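Local atomic coordinates of putative Phosphoglycerate mutase (Plasmodium falciparum, PDB entry 3EOZ), a protein that probably acts as a protein serine/threonine phosphatase of the histidine phosphatase superfamily, possibly with phosphoglycerate mutase activity as well. Residues E82-I87 against A94-D99; R165-P170 against G193-R198; I24-H29 against R160-R165. One frame throughout, in Å; residues are numbered along the deposited sequence. Where two conformers were deposited one is given.

Contact 1 (E82-I87 against A94-D99)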
loop_
_atom_site.group_PDB
_atom_site.type_symbol
_atom_site.label_atom_id
_atom_site.label_comp_id
_atom_site.label_asym_id
_atom_site.label_seq_id
_atom_site.Cartn_x
_atom_site.Cartn_y
_atom_site.Cartn_z
ATOM N N GLU B 82 -20.018 16.809 -15.587
ATOM C CA GLU B 82 -20.876 15.694 -15.945
ATOM C C GLU B 82 -21.189 14.815 -14.725
ATOM O O GLU B 82 -22.363 14.574 -14.405
ATOM C CB GLU B 82 -20.200 14.875 -17.048
ATOM C CG GLU B 82 -21.114 14.449 -18.166
ATOM C CD GLU B 82 -20.368 14.142 -19.465
ATOM O OE1 GLU B 82 -19.362 14.824 -19.786
ATOM O OE2 GLU B 82 -20.810 13.216 -20.181
ATOM N N THR B 83 -20.136 14.363 -14.037
ATOM C CA THR B 83 -20.270 13.525 -12.841
ATOM C C THR B 83 -21.086 14.245 -11.778
ATOM O O THR B 83 -21.962 13.645 -11.159
ATOM C CB THR B 83 -18.858 13.116 -12.279
ATOM O OG1 THR B 83 -18.179 12.307 -13.246
ATOM C CG2 THR B 83 -18.963 12.348 -10.975
ATOM N N ALA B 84 -20.801 15.534 -11.576
ATOM C CA ALA B 84 -21.581 16.362 -10.645
ATOM C C ALA B 84 -23.067 16.335 -11.023
ATOM O O ALA B 84 -23.928 16.077 -10.180
ATOM C CB ALA B 84 -21.059 17.783 -10.632
ATOM N N ASN B 85 -23.350 16.577 -12.301
ATOM C CA ASN B 85 -24.719 16.539 -12.803
ATOM C C ASN B 85 -25.421 15.224 -12.459
ATOM O O ASN B 85 -26.444 15.229 -11.790
ATOM C CB ASN B 85 -24.749 16.778 -14.314
ATOM C CG ASN B 85 -24.998 18.233 -14.673
ATOM O OD1 ASN B 85 -24.061 18.983 -14.997
ATOM N ND2 ASN B 85 -26.272 18.643 -14.620
ATOM N N ILE B 86 -24.849 14.106 -12.902
ATOM C CA ILE B 86 -25.419 12.790 -12.645
ATOM C C ILE B 86 -25.645 12.574 -11.142
ATOM O O ILE B 86 -26.657 11.984 -10.727
ATOM C CB ILE B 86 -24.506 11.687 -13.214
ATOM C CG1 ILE B 86 -24.457 11.765 -14.743
ATOM C CG2 ILE B 86 -24.973 10.300 -12.781
ATOM C CD1 ILE B 86 -23.357 10.919 -15.381
ATOM N N ILE B 87 -24.709 13.064 -10.317
ATOM C CA ILE B 87 -24.827 12.925 -8.853
ATOM C C ILE B 87 -25.904 13.854 -8.279
ATOM O O ILE B 87 -26.577 13.465 -7.330
ATOM C CB ILE B 87 -23.439 13.078 -8.128
ATOM C CG1 ILE B 87 -22.617 11.798 -8.324
ATOM C CG2 ILE B 87 -23.592 13.329 -6.630
ATOM C CD1 ILE B 87 -21.146 11.921 -7.959
ATOM N N ALA B 94 -29.383 20.172 -3.615
ATOM C CA ALA B 94 -27.996 20.564 -3.407
ATOM C C ALA B 94 -27.507 21.486 -4.513
ATOM O O ALA B 94 -27.859 21.322 -5.676
ATOM C CB ALA B 94 -27.116 19.320 -3.317
ATOM N N ASN B 95 -26.659 22.438 -4.157
ATOM C CA ASN B 95 -26.120 23.385 -5.126
ATOM C C ASN B 95 -24.776 22.913 -5.703
ATOM O O ASN B 95 -23.857 22.581 -4.959
ATOM C CB ASN B 95 -25.978 24.760 -4.461
ATOM C CG ASN B 95 -27.279 25.221 -3.781
ATOM O OD1 ASN B 95 -27.361 25.290 -2.547
ATOM N ND2 ASN B 95 -28.305 25.495 -4.584
ATOM N N LEU B 96 -24.678 22.868 -7.027
ATOM C CA LEU B 96 -23.425 22.587 -7.701
ATOM C C LEU B 96 -22.574 23.844 -7.698
ATOM O O LEU B 96 -23.013 24.872 -8.185
ATOM C CB LEU B 96 -23.670 22.114 -9.136
ATOM C CG LEU B 96 -24.082 20.636 -9.303
ATOM C CD1 LEU B 96 -25.009 20.200 -8.190
ATOM C CD2 LEU B 96 -24.741 20.379 -10.646
ATOM N N ILE B 97 -21.378 23.780 -7.117
ATOM C CA ILE B 97 -20.445 24.911 -7.153
ATOM C C ILE B 97 -19.153 24.541 -7.868
ATOM O O ILE B 97 -18.537 23.524 -7.559
ATOM C CB ILE B 97 -20.120 25.466 -5.753
ATOM C CG1 ILE B 97 -21.267 26.343 -5.254
ATOM C CG2 ILE B 97 -18.852 26.343 -5.796
ATOM C CD1 ILE B 97 -22.560 25.611 -5.077
ATOM N N ASN B 98 -18.760 25.393 -8.816
ATOM C CA ASN B 98 -17.549 25.242 -9.612
ATOM C C ASN B 98 -16.367 25.851 -8.876
ATOM O O ASN B 98 -16.435 27.008 -8.465
ATOM C CB ASN B 98 -17.731 25.951 -10.957
ATOM C CG ASN B 98 -16.548 25.743 -11.916
ATOM O OD1 ASN B 98 -15.389 25.907 -11.544
ATOM N ND2 ASN B 98 -16.852 25.391 -13.162
ATOM N N ASP B 99 -15.289 25.080 -8.722
ATOM C CA ASP B 99 -14.065 25.553 -8.077
ATOM C C ASP B 99 -12.911 25.256 -9.016
ATOM O O ASP B 99 -12.458 24.120 -9.097
ATOM C CB ASP B 99 -13.845 24.867 -6.725
ATOM C CG ASP B 99 -12.628 25.402 -5.975
ATOM O OD1 ASP B 99 -11.877 26.205 -6.563
ATOM O OD2 ASP B 99 -12.422 25.019 -4.791
#

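Contact 2 (R165-P170 against G193-R198). With PO4 (phosphate ion), chain D.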
loop_
_atom_site.group_PDB
_atom_site.type_symbol
_atom_site.label_atom_id
_atom_site.label_comp_id
_atom_site.label_asym_id
_atom_site.label_seq_id
_atom_site.Cartn_x
_atom_site.Cartn_y
_atom_site.Cartn_z
ATOM N N ARG B 165 -1.375 13.892 1.423
ATOM C CA ARG B 165 -1.124 14.971 2.360
ATOM C C ARG B 165 -1.909 14.779 3.679
ATOM O O ARG B 165 -1.319 14.785 4.757
ATOM C CB ARG B 165 -1.436 16.297 1.686
ATOM C CG ARG B 165 -1.212 17.461 2.574
ATOM C CD ARG B 165 -1.242 18.787 1.823
ATOM N NE ARG B 165 -1.117 19.877 2.797
ATOM C CZ ARG B 165 -1.137 21.166 2.496
ATOM N NH1 ARG B 165 -1.279 21.559 1.237
ATOM N NH2 ARG B 165 -1.043 22.061 3.465
ATOM N N ALA B 166 -3.215 14.543 3.602
ATOM C CA ALA B 166 -4.028 14.420 4.828
ATOM C C ALA B 166 -3.638 13.215 5.675
ATOM O O ALA B 166 -3.657 13.272 6.910
ATOM C CB ALA B 166 -5.556 14.365 4.482
ATOM N N LEU B 167 -3.317 12.105 5.018
ATOM C CA LEU B 167 -3.045 10.866 5.744
ATOM C C LEU B 167 -1.547 10.629 5.918
ATOM O O LEU B 167 -1.145 9.639 6.521
ATOM C CB LEU B 167 -3.716 9.684 5.062
ATOM C CG LEU B 167 -5.218 9.865 4.857
ATOM C CD1 LEU B 167 -5.754 8.710 4.087
ATOM C CD2 LEU B 167 -5.957 10.027 6.197
ATOM N N GLN B 168 -0.733 11.565 5.439
ATOM C CA GLN B 168 0.736 11.438 5.541
ATOM C C GLN B 168 1.198 10.107 5.004
ATOM O O GLN B 168 1.892 9.376 5.686
ATOM C CB GLN B 168 1.193 11.564 6.992
ATOM C CG GLN B 168 0.668 12.777 7.735
ATOM C CD GLN B 168 0.983 12.680 9.217
ATOM O OE1 GLN B 168 2.141 12.859 9.625
ATOM N NE2 GLN B 168 -0.038 12.374 10.031
ATOM N N ILE B 169 0.766 9.778 3.799
ATOM C CA ILE B 169 1.051 8.485 3.221
ATOM C C ILE B 169 2.524 8.393 2.868
ATOM O O ILE B 169 3.074 9.311 2.276
ATOM C CB ILE B 169 0.267 8.266 1.917
ATOM C CG1 ILE B 169 -1.257 8.194 2.221
ATOM C CG2 ILE B 169 0.822 7.033 1.193
ATOM C CD1 ILE B 169 -2.168 8.076 0.975
ATOM N N PRO B 170 3.167 7.283 3.230
ATOM C CA PRO B 170 4.598 7.223 2.964
ATOM C C PRO B 170 4.915 7.189 1.479
ATOM O O PRO B 170 4.142 6.680 0.657
ATOM C CB PRO B 170 5.050 5.936 3.633
ATOM C CG PRO B 170 3.780 5.258 4.158
ATOM C CD PRO B 170 2.670 6.190 4.082
ATOM N N GLY B 193 -4.569 13.986 15.562
ATOM C CA GLY B 193 -4.415 13.170 14.347
ATOM C C GLY B 193 -5.284 11.915 14.263
ATOM O O GLY B 193 -4.921 10.932 13.581
ATOM N N SER B 194 -6.425 11.921 14.954
ATOM C CA SER B 194 -7.329 10.771 14.910
ATOM C C SER B 194 -8.108 10.796 13.600
ATOM O O SER B 194 -8.526 11.862 13.133
ATOM C CB SER B 194 -8.281 10.779 16.096
ATOM O OG SER B 194 -9.385 9.910 15.861
ATOM N N VAL B 195 -8.303 9.621 13.013
ATOM C CA VAL B 195 -8.915 9.510 11.698
ATOM C C VAL B 195 -9.683 8.228 11.567
ATOM O O VAL B 195 -9.212 7.172 11.957
ATOM C CB VAL B 195 -7.857 9.507 10.601
ATOM C CG1 VAL B 195 -8.515 9.377 9.234
ATOM C CG2 VAL B 195 -6.992 10.756 10.709
ATOM N N VAL B 196 -10.874 8.326 11.010
ATOM C CA VAL B 196 -11.630 7.155 10.601
ATOM C C VAL B 196 -11.869 7.337 9.124
ATOM O O VAL B 196 -12.261 8.413 8.673
ATOM C CB VAL B 196 -12.941 7.036 11.369
ATOM C CG1 VAL B 196 -13.766 5.875 10.841
ATOM C CG2 VAL B 196 -12.637 6.853 12.853
ATOM N N LEU B 197 -11.598 6.304 8.353
ATOM C CA LEU B 197 -11.632 6.453 6.908
ATOM C C LEU B 197 -12.621 5.455 6.389
ATOM O O LEU B 197 -12.432 4.265 6.578
ATOM C CB LEU B 197 -10.228 6.216 6.360
ATOM C CG LEU B 197 -9.975 6.133 4.868
ATOM C CD1 LEU B 197 -10.150 7.508 4.240
ATOM C CD2 LEU B 197 -8.561 5.593 4.648
ATOM N N ARG B 198 -13.690 5.934 5.761
ATOM C CA ARG B 198 -14.640 5.031 5.115
ATOM C C ARG B 198 -14.424 5.086 3.614
ATOM O O ARG B 198 -14.599 6.134 3.014
ATOM C CB ARG B 198 -16.099 5.355 5.461
ATOM C CG ARG B 198 -16.383 5.478 6.946
ATOM C CD ARG B 198 -17.858 5.823 7.224
HETATM P P PO4 D . -1.146 19.159 6.609
HETATM O O1 PO4 D . -0.151 18.648 7.631
HETATM O O2 PO4 D . -2.494 18.494 6.836
HETATM O O3 PO4 D . -1.287 20.648 6.788
HETATM O O4 PO4 D . -0.581 18.913 5.228
#

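Contact 3 (I24-H29 against R160-R165). With PO4 (phosphate ion), chain D.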
loop_
_atom_site.group_PDB
_atom_site.type_symbol
_atom_site.label_atom_id
_atom_site.label_comp_id
_atom_site.label_asym_id
_atom_site.label_seq_id
_atom_site.Cartn_x
_atom_site.Cartn_y
_atom_site.Cartn_z
ATOM N N ILE B 24 -15.153 14.854 5.684
ATOM C CA ILE B 24 -14.821 15.240 4.333
ATOM C C ILE B 24 -15.160 14.068 3.458
ATOM O O ILE B 24 -14.908 12.923 3.833
ATOM C CB ILE B 24 -13.332 15.579 4.190
ATOM C CG1 ILE B 24 -12.939 16.699 5.185
ATOM C CG2 ILE B 24 -13.024 15.987 2.741
ATOM C CD1 ILE B 24 -11.583 16.559 5.798
ATOM N N ILE B 25 -15.759 14.344 2.307
ATOM C CA ILE B 25 -16.119 13.302 1.374
ATOM C C ILE B 25 -15.586 13.619 -0.002
ATOM O O ILE B 25 -15.946 14.617 -0.602
ATOM C CB ILE B 25 -17.631 13.101 1.313
ATOM C CG1 ILE B 25 -18.147 12.669 2.689
ATOM C CG2 ILE B 25 -17.983 12.045 0.286
ATOM C CD1 ILE B 25 -19.639 12.406 2.732
ATOM N N LEU B 26 -14.730 12.739 -0.498
ATOM C CA LEU B 26 -14.124 12.899 -1.809
ATOM C C LEU B 26 -14.753 11.880 -2.742
ATOM O O LEU B 26 -14.934 10.741 -2.366
ATOM C CB LEU B 26 -12.608 12.686 -1.726
ATOM C CG LEU B 26 -11.838 13.540 -0.712
ATOM C CD1 LEU B 26 -10.285 13.384 -0.879
ATOM C CD2 LEU B 26 -12.279 15.028 -0.795
ATOM N N VAL B 27 -15.112 12.310 -3.947
ATOM C CA VAL B 27 -15.781 11.457 -4.914
ATOM C C VAL B 27 -15.033 11.551 -6.219
ATOM O O VAL B 27 -14.886 12.642 -6.739
ATOM C CB VAL B 27 -17.255 11.880 -5.112
ATOM C CG1 VAL B 27 -17.989 10.891 -6.027
ATOM C CG2 VAL B 27 -17.963 12.003 -3.741
ATOM N N ARG B 28 -14.538 10.420 -6.726
ATOM C CA ARG B 28 -13.797 10.339 -7.995
ATOM C C ARG B 28 -14.755 10.397 -9.200
ATOM O O ARG B 28 -15.929 10.045 -9.078
ATOM C CB ARG B 28 -12.955 9.038 -8.010
ATOM C CG ARG B 28 -12.383 8.617 -9.376
ATOM C CD ARG B 28 -11.080 7.805 -9.288
ATOM N NE ARG B 28 -11.240 6.493 -8.667
ATOM C CZ ARG B 28 -11.542 5.378 -9.322
ATOM N NH1 ARG B 28 -11.732 5.403 -10.634
ATOM N NH2 ARG B 28 -11.658 4.237 -8.660
ATOM N N HIS B 29 -14.252 10.835 -10.355
ATOM C CA HIS B 29 -14.978 10.723 -11.622
ATOM C C HIS B 29 -15.359 9.262 -11.923
ATOM O O HIS B 29 -14.556 8.331 -11.734
ATOM C CB HIS B 29 -14.130 11.243 -12.785
ATOM C CG HIS B 29 -13.723 12.674 -12.648
ATOM N ND1 HIS B 29 -14.310 13.527 -11.740
ATOM C CD2 HIS B 29 -12.805 13.412 -13.322
ATOM C CE1 HIS B 29 -13.746 14.722 -11.835
ATOM N NE2 HIS B 29 -12.832 14.677 -12.790
ATOM N N ARG B 160 -5.383 12.127 -4.940
ATOM C CA ARG B 160 -4.075 11.628 -4.560
ATOM C C ARG B 160 -3.335 12.636 -3.720
ATOM O O ARG B 160 -2.823 12.290 -2.656
ATOM C CB ARG B 160 -3.248 11.293 -5.801
ATOM C CG ARG B 160 -1.959 10.578 -5.473
ATOM C CD ARG B 160 -1.345 9.919 -6.677
ATOM N NE ARG B 160 -0.925 10.909 -7.662
ATOM C CZ ARG B 160 -1.232 10.876 -8.957
ATOM N NH1 ARG B 160 -1.978 9.888 -9.466
ATOM N NH2 ARG B 160 -0.780 11.841 -9.755
ATOM N N TYR B 161 -3.268 13.873 -4.198
ATOM C CA TYR B 161 -2.623 14.959 -3.453
ATOM C C TYR B 161 -3.297 15.109 -2.083
ATOM O O TYR B 161 -2.635 15.044 -1.065
ATOM C CB TYR B 161 -2.679 16.278 -4.238
ATOM C CG TYR B 161 -2.127 17.485 -3.493
ATOM C CD1 TYR B 161 -2.901 18.175 -2.578
ATOM C CD2 TYR B 161 -0.829 17.964 -3.741
ATOM C CE1 TYR B 161 -2.404 19.280 -1.895
ATOM C CE2 TYR B 161 -0.321 19.064 -3.062
ATOM C CZ TYR B 161 -1.115 19.720 -2.142
ATOM O OH TYR B 161 -0.628 20.815 -1.458
ATOM N N PHE B 162 -4.615 15.272 -2.058
ATOM C CA PHE B 162 -5.343 15.403 -0.793
ATOM C C PHE B 162 -5.013 14.307 0.202
ATOM O O PHE B 162 -4.727 14.581 1.359
ATOM C CB PHE B 162 -6.873 15.410 -1.021
ATOM C CG PHE B 162 -7.411 16.673 -1.678
ATOM C CD1 PHE B 162 -6.631 17.831 -1.814
ATOM C CD2 PHE B 162 -8.711 16.701 -2.157
ATOM C CE1 PHE B 162 -7.146 18.974 -2.407
ATOM C CE2 PHE B 162 -9.234 17.852 -2.752
ATOM C CZ PHE B 162 -8.450 18.984 -2.874
ATOM N N LEU B 163 -5.067 13.063 -0.242
ATOM C CA LEU B 163 -4.962 11.938 0.688
ATOM C C LEU B 163 -3.523 11.668 1.077
ATOM O O LEU B 163 -3.245 11.357 2.236
ATOM C CB LEU B 163 -5.623 10.687 0.114
ATOM C CG LEU B 163 -7.152 10.757 0.016
ATOM C CD1 LEU B 163 -7.709 9.474 -0.594
ATOM C CD2 LEU B 163 -7.767 10.977 1.365
ATOM N N CYS B 164 -2.597 11.795 0.130
ATOM C CA CYS B 164 -1.174 11.683 0.493
ATOM C C CYS B 164 -0.851 12.685 1.596
ATOM O O CYS B 164 -0.169 12.367 2.586
ATOM C CB CYS B 164 -0.241 11.904 -0.716
ATOM S SG CYS B 164 -0.166 10.496 -1.842
ATOM N N ARG B 165 -1.375 13.892 1.423
ATOM C CA ARG B 165 -1.124 14.971 2.360
ATOM C C ARG B 165 -1.909 14.779 3.679
ATOM O O ARG B 165 -1.319 14.785 4.757
ATOM C CB ARG B 165 -1.436 16.297 1.686
ATOM C CG ARG B 165 -1.212 17.461 2.574
ATOM C CD ARG B 165 -1.242 18.787 1.823
ATOM N NE ARG B 165 -1.117 19.877 2.797
ATOM C CZ ARG B 165 -1.137 21.166 2.496
ATOM N NH1 ARG B 165 -1.279 21.559 1.237
ATOM N NH2 ARG B 165 -1.043 22.061 3.465
HETATM P P PO4 D . -1.146 19.159 6.609
HETATM O O1 PO4 D . -0.151 18.648 7.631
HETATM O O2 PO4 D . -2.494 18.494 6.836
HETATM O O3 PO4 D . -1.287 20.648 6.788
HETATM O O4 PO4 D . -0.581 18.913 5.228
#

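Contact 1 (E82-I87 against A94-D99)
Segment 82-87, part of a helix, lies beside the short strand segment 94-99, nearest at A84 and L96, whose CA atoms are 7.1 Å apart. The two belong to a beta-alpha-beta unit: strand 68-74, helix 78-88, then strand 95-98, which pairs parallel to strand 68-74 and is the outermost strand on that side within the chain. Backbone bonds of N95, I97 and D99 hold it to that inner strand. The helix keeps its regular pattern, as I86 N to E82 O and I87 N to T83 O, each 2.9 Å, confirm.

The contact is small, 101 Å² summed over both sides, and apolar. L96 supplies the larger share: its CB is directed at the helix, and CG is its atom nearest the alanine. A84 answers with its methyl, likewise directed at the strand, while N85 borders the contact through its backbone, its CB leading away. Deeper in, A84 also rests on H74 and I153, and I87 on I72 and L151, so the buried face of the helix sits on the inner strands and L96 lies against its outer flank. L96 also touches S88, one turn on from A84. The approach is loose at the level of atoms: L96 CG stands 4.4 Å from A84 CB, and L96 CD2 is equally far from N85 N.

Contact 2 (R165-P170 against G193-R198)
L167 bears nearly all of the apolar contact from its side, inserting its two methyls toward V195 and L197, which lie two positions apart and both direct their CB atoms at the helix end. The CD2 methyl of L167 meets V195 CG1 at 4.0 Å, and its CD1 meets L197 CD2 at 4.2 Å; each branch thus has its own partner. V195 turns CG1, anti to its backbone N (chi1 179°), to the leucine.

L167 lies just before the point where a Schellman motif closes the helix at Q168, whose phi is positive (52°); Q168 N makes a weak bond to R165 O, 3.3 Å.

Polar interactions lie apart from the leucine side chain and do not bridge the two segments. R165, extended from CG to NE, gives NE-H to O4 of a phosphate ion, probably from the crystallisation liquor, at 2.7 Å and 166°; Y135 OH binds the ion too. L167 O accepts a hydrogen bond from H205 ND1 of the second subunit.

In the fold, the end of helix 156-166 packs over one face of the sheet: L167 and L197 both reach L187 of strand 182-189, F214 flanks V195 and L197, and helix 114-139 meets A166 through Y135 and F139.

Contact 3 (I24-H29 against R160-R165)
Strand segment 24-29 runs beneath helix segment 160-165 at the spacing of a helix laid on a sheet, with L26 and F162 nearest at 9.2 Å between their CA atoms. One strand side chain fills the gap. L26 points its CB at the helix, and its CD1 methyl touches three places: F162 CD2 at 3.9 Å, F162 CB at 4.0 Å and L163 CD2 at 4.1 Å. The methyl lies in the plane of the F162 ring and meets its edge at CD2, not the pi face. With CG anti to the carbonyl carbon (chi1 -71°), F162 extends that edge beside L26, and its ring also packs edge-to-face with F139. L163 meets the same methyl through CD2 and CG, so CD1 is held between the two helix residues; L163 also reaches T185.

On another flank of the helix, R165 NH1 reaches back one turn to Y161 OH, 2.9 Å away. The bond is bent (132° at the hydrogen) and Y161 OH sits 19° out of the guanidinium plane; N132 OD1 also bonds NH1, which joins the helix to helix 114-139.

Whereas L26 faces this helix, V27 packs on I87 of helix 78-88, so helices cover both faces of strand 22-28. That three-layer arrangement is characteristic of the histidine phosphatase fold, whose Arg-His-Gly motif lies at the C-terminal end of the first strand; R28 and H29 are its first two residues.

Overall arrangement
All three contacts set a helix, or its end, against one mixed sheet, with differing chemistry: leucine on a small alanine in contact 1, aliphatic branches alone in contact 2, an added phenylalanine ring edge in contact 3. Contact 3 is central, its centre about 4 Å from the chain's centre; contact 2 is also buried but peripheral, and contact 1, at the sheet edge, is partly exposed. Contacts 2 and 3 share helix 156-166 and R165, and are joined by a probable hydrogen bond from I169 N to C164 O, 3.0 Å; both also meet the second subunit and the phosphate. Contact 1 touches no other subunit of the assembly and meets contact 3 through T83 OG1 on H29 CA, 3.9 Å.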